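Local coordinates for class II aldolase/adducin domain protein (Pseudomonas syringae pv. phaseolicola 1448A, PDB 3OCR), which is a class II aldolase/adducin family protein of undetermined function that may bind actin filaments, at residues L86-T94 with G103-S113. Numbering follows the deposited sequence.
Sequences LVKVDIDGT and GINYAGYVIHS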
loop_
_atom_site.group_PDB
_atom_site.type_symbol
_atom_site.label_atom_id
_atom_site.label_comp_id
_atom_site.label_asym_id
_atom_site.label_seq_id
_atom_site.Cartn_x
_atom_site.Cartn_y
_atom_site.Cartn_z
ATOM N N LEU A 86 30.480 -4.319 -4.861
ATOM C CA LEU A 86 30.202 -5.604 -4.248
ATOM C C LEU A 86 31.498 -6.108 -3.647
ATOM O O LEU A 86 32.590 -5.723 -4.086
ATOM C CB LEU A 86 29.655 -6.589 -5.268
ATOM C CG LEU A 86 28.181 -6.332 -5.556
ATOM C CD1 LEU A 86 27.857 -6.881 -6.911
ATOM C CD2 LEU A 86 27.294 -6.973 -4.454
ATOM N N VAL A 87 31.377 -6.935 -2.616
ATOM C CA VAL A 87 32.565 -7.442 -1.961
ATOM C C VAL A 87 32.772 -8.910 -2.310
ATOM O O VAL A 87 31.828 -9.717 -2.217
ATOM C CB VAL A 87 32.505 -7.261 -0.424
ATOM C CG1 VAL A 87 33.842 -7.625 0.211
ATOM C CG2 VAL A 87 32.110 -5.841 -0.056
ATOM N N LYS A 88 34.010 -9.251 -2.667
ATOM C CA LYS A 88 34.393 -10.637 -2.933
ATOM C C LYS A 88 34.993 -11.266 -1.694
ATOM O O LYS A 88 35.997 -10.773 -1.149
ATOM C CB LYS A 88 35.383 -10.736 -4.086
ATOM C CG LYS A 88 35.694 -12.193 -4.485
ATOM C CD LYS A 88 36.316 -12.276 -5.871
ATOM C CE LYS A 88 37.763 -11.814 -5.865
ATOM N NZ LYS A 88 38.352 -11.967 -7.224
ATOM N N VAL A 89 34.367 -12.358 -1.264
ATOM C CA VAL A 89 34.786 -13.079 -0.062
ATOM C C VAL A 89 34.971 -14.580 -0.379
ATOM O O VAL A 89 34.455 -15.071 -1.392
ATOM C CB VAL A 89 33.776 -12.904 1.105
ATOM C CG1 VAL A 89 33.637 -11.419 1.500
ATOM C CG2 VAL A 89 32.415 -13.495 0.765
ATOM N N ASP A 90 35.710 -15.285 0.478
ATOM C CA ASP A 90 35.898 -16.740 0.323
ATOM C C ASP A 90 34.752 -17.435 1.051
ATOM O O ASP A 90 33.862 -16.765 1.559
ATOM C CB ASP A 90 37.272 -17.193 0.859
ATOM C CG ASP A 90 37.480 -16.873 2.346
ATOM O OD1 ASP A 90 36.494 -16.687 3.090
ATOM O OD2 ASP A 90 38.654 -16.816 2.775
ATOM N N ILE A 91 34.769 -18.760 1.112
ATOM C CA ILE A 91 33.698 -19.505 1.776
ATOM C C ILE A 91 33.548 -19.175 3.270
ATOM O O ILE A 91 32.465 -19.324 3.834
ATOM C CB ILE A 91 33.803 -21.035 1.517
ATOM C CG1 ILE A 91 32.455 -21.737 1.749
ATOM C CG2 ILE A 91 34.946 -21.674 2.334
ATOM C CD1 ILE A 91 31.278 -21.178 0.902
ATOM N N ASP A 92 34.607 -18.680 3.900
ATOM C CA ASP A 92 34.566 -18.305 5.325
ATOM C C ASP A 92 34.064 -16.896 5.587
ATOM O O ASP A 92 33.795 -16.545 6.729
ATOM C CB ASP A 92 35.959 -18.411 5.925
ATOM C CG ASP A 92 36.498 -19.798 5.860
ATOM O OD1 ASP A 92 35.673 -20.736 5.948
ATOM O OD2 ASP A 92 37.732 -19.947 5.728
ATOM N N GLY A 93 33.965 -16.090 4.537
ATOM C CA GLY A 93 33.618 -14.688 4.678
ATOM C C GLY A 93 34.808 -13.759 4.804
ATOM O O GLY A 93 34.639 -12.575 5.109
ATOM N N THR A 94 36.011 -14.287 4.575
ATOM C CA THR A 94 37.219 -13.474 4.621
ATOM C C THR A 94 37.265 -12.648 3.341
ATOM O O THR A 94 37.027 -13.164 2.264
ATOM C CB THR A 94 38.494 -14.357 4.733
ATOM O OG1 THR A 94 38.375 -15.225 5.865
ATOM C CG2 THR A 94 39.778 -13.508 4.873
ATOM N N GLY A 103 34.035 -3.804 4.472
ATOM C CA GLY A 103 33.883 -5.220 4.787
ATOM C C GLY A 103 32.450 -5.667 4.619
ATOM O O GLY A 103 31.657 -5.017 3.922
ATOM N N ILE A 104 32.107 -6.777 5.258
ATOM C CA ILE A 104 30.798 -7.379 5.075
ATOM C C ILE A 104 30.150 -7.584 6.418
ATOM O O ILE A 104 30.791 -7.452 7.439
ATOM C CB ILE A 104 30.871 -8.766 4.335
ATOM C CG1 ILE A 104 31.585 -9.834 5.190
ATOM C CG2 ILE A 104 31.517 -8.610 2.956
ATOM C CD1 ILE A 104 31.246 -11.309 4.788
ATOM N N ASN A 105 28.864 -7.882 6.405
ATOM C CA ASN A 105 28.201 -8.347 7.603
ATOM C C ASN A 105 28.549 -9.810 7.755
ATOM O O ASN A 105 27.916 -10.679 7.144
ATOM C CB ASN A 105 26.692 -8.202 7.471
ATOM C CG ASN A 105 25.954 -8.727 8.670
ATOM O OD1 ASN A 105 26.545 -9.319 9.575
ATOM N ND2 ASN A 105 24.646 -8.499 8.693
ATOM N N TYR A 106 29.562 -10.068 8.567
ATOM C CA TYR A 106 30.108 -11.410 8.702
ATOM C C TYR A 106 29.062 -12.420 9.191
ATOM O O TYR A 106 29.004 -13.545 8.690
ATOM C CB TYR A 106 31.289 -11.374 9.655
ATOM C CG TYR A 106 32.182 -12.589 9.644
ATOM C CD1 TYR A 106 31.928 -13.673 10.499
ATOM C CD2 TYR A 106 33.316 -12.634 8.825
ATOM C CE1 TYR A 106 32.773 -14.775 10.522
ATOM C CE2 TYR A 106 34.162 -13.735 8.834
ATOM C CZ TYR A 106 33.888 -14.798 9.684
ATOM O OH TYR A 106 34.728 -15.877 9.694
ATOM N N ALA A 107 28.232 -12.011 10.145
ATOM C CA ALA A 107 27.220 -12.906 10.706
ATOM C C ALA A 107 26.072 -13.174 9.720
ATOM O O ALA A 107 25.506 -14.274 9.697
ATOM C CB ALA A 107 26.692 -12.337 12.015
ATOM N N GLY A 108 25.738 -12.173 8.904
ATOM C CA GLY A 108 24.695 -12.326 7.879
ATOM C C GLY A 108 25.091 -13.249 6.729
ATOM O O GLY A 108 24.234 -13.752 6.014
ATOM N N TYR A 109 26.397 -13.445 6.537
ATOM C CA TYR A 109 26.929 -14.287 5.465
ATOM C C TYR A 109 26.913 -15.795 5.754
ATOM O O TYR A 109 27.025 -16.618 4.833
ATOM C CB TYR A 109 28.360 -13.851 5.137
ATOM C CG TYR A 109 29.058 -14.657 4.055
ATOM C CD1 TYR A 109 28.638 -14.598 2.723
ATOM C CD2 TYR A 109 30.169 -15.452 4.356
ATOM C CE1 TYR A 109 29.303 -15.345 1.709
ATOM C CE2 TYR A 109 30.822 -16.205 3.353
ATOM C CZ TYR A 109 30.388 -16.135 2.039
ATOM O OH TYR A 109 31.052 -16.848 1.049
ATOM N N VAL A 110 26.804 -16.157 7.022
ATOM C CA VAL A 110 26.835 -17.559 7.419
ATOM C C VAL A 110 25.800 -18.433 6.699
ATOM O O VAL A 110 26.118 -19.540 6.261
ATOM C CB VAL A 110 26.698 -17.698 8.944
ATOM C CG1 VAL A 110 26.484 -19.169 9.339
ATOM C CG2 VAL A 110 27.961 -17.112 9.642
ATOM N N ILE A 111 24.570 -17.948 6.569
ATOM C CA ILE A 111 23.554 -18.728 5.852
ATOM C C ILE A 111 23.934 -18.963 4.384
ATOM O O ILE A 111 23.793 -20.059 3.874
ATOM C CB ILE A 111 22.118 -18.136 6.005
ATOM C CG1 ILE A 111 21.096 -19.094 5.382
ATOM C CG2 ILE A 111 22.017 -16.692 5.441
ATOM C CD1 ILE A 111 19.718 -19.025 6.028
ATOM N N HIS A 112 24.448 -17.926 3.732
ATOM C CA HIS A 112 24.911 -18.019 2.366
ATOM C C HIS A 112 26.035 -19.043 2.253
ATOM O O HIS A 112 25.981 -19.933 1.402
ATOM C CB HIS A 112 25.305 -16.627 1.857
ATOM C CG HIS A 112 24.144 -15.678 1.831
ATOM N ND1 HIS A 112 23.285 -15.585 0.755
ATOM C CD2 HIS A 112 23.649 -14.845 2.782
ATOM C CE1 HIS A 112 22.332 -14.713 1.032
ATOM N NE2 HIS A 112 22.528 -14.248 2.255
ATOM N N SER A 113 27.020 -18.926 3.143
ATOM C CA SER A 113 28.150 -19.846 3.202
ATOM C C SER A 113 27.703 -21.306 3.393
ATOM O O SER A 113 28.174 -22.206 2.696
ATOM C CB SER A 113 29.066 -19.444 4.362
ATOM O OG SER A 113 30.181 -20.308 4.375
HETATM O O HOH W 1 37.182 -15.554 8.205
#
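S113 OG donates a hydrogen bond to I91 O, with 2.5 Å between the two atoms. It comes in the carbonyl plane, at a C=O...donor angle of 159°. The serine hydroxyl stands anti to its own backbone N (chi1 -178°), which carries it from the helix to the turn. A second, weak bond runs from Y109 OH to D90 O (2.9 Å). Two neighbouring carbonyls of the turn are thus held by side chains of 103-113.

Packing against the Y109 ring is partly CH-pi. V89 CG2 sits over one face, 4.0 Å from the centroid of the Y109 ring. At G93 the turn presses on the same ring, with G93 CA 3.4 Å from Y109 CE2. G93 has positive phi (92°), and with no side chain its backbone lies close against the ring.

Nearer V87 the contact is aliphatic. I104 CG2 lies 3.7 Å from V87 CG1 and also touches V89 CG1. I104 CD1 approaches G93 O. I71 of strand 68-71 touches both I104 and Y109.

Beside the solvent-exposed Y106, one water bridges T94 OG1 and Y106 OH, lying in the plane of the Y106 ring at its edge. D90 OD1 accepts from T94 N, just past the turn, at 2.9 Å; the N-H comes from above the carboxylate plane.

The contact joins a type I beta turn, D90 to G93, to the loop from G103 and to helix 110-118. The turn closes the beta hairpin of strands 87-90 and 95-97, at an edge of this chain's mixed sheet in the aldolase II fold.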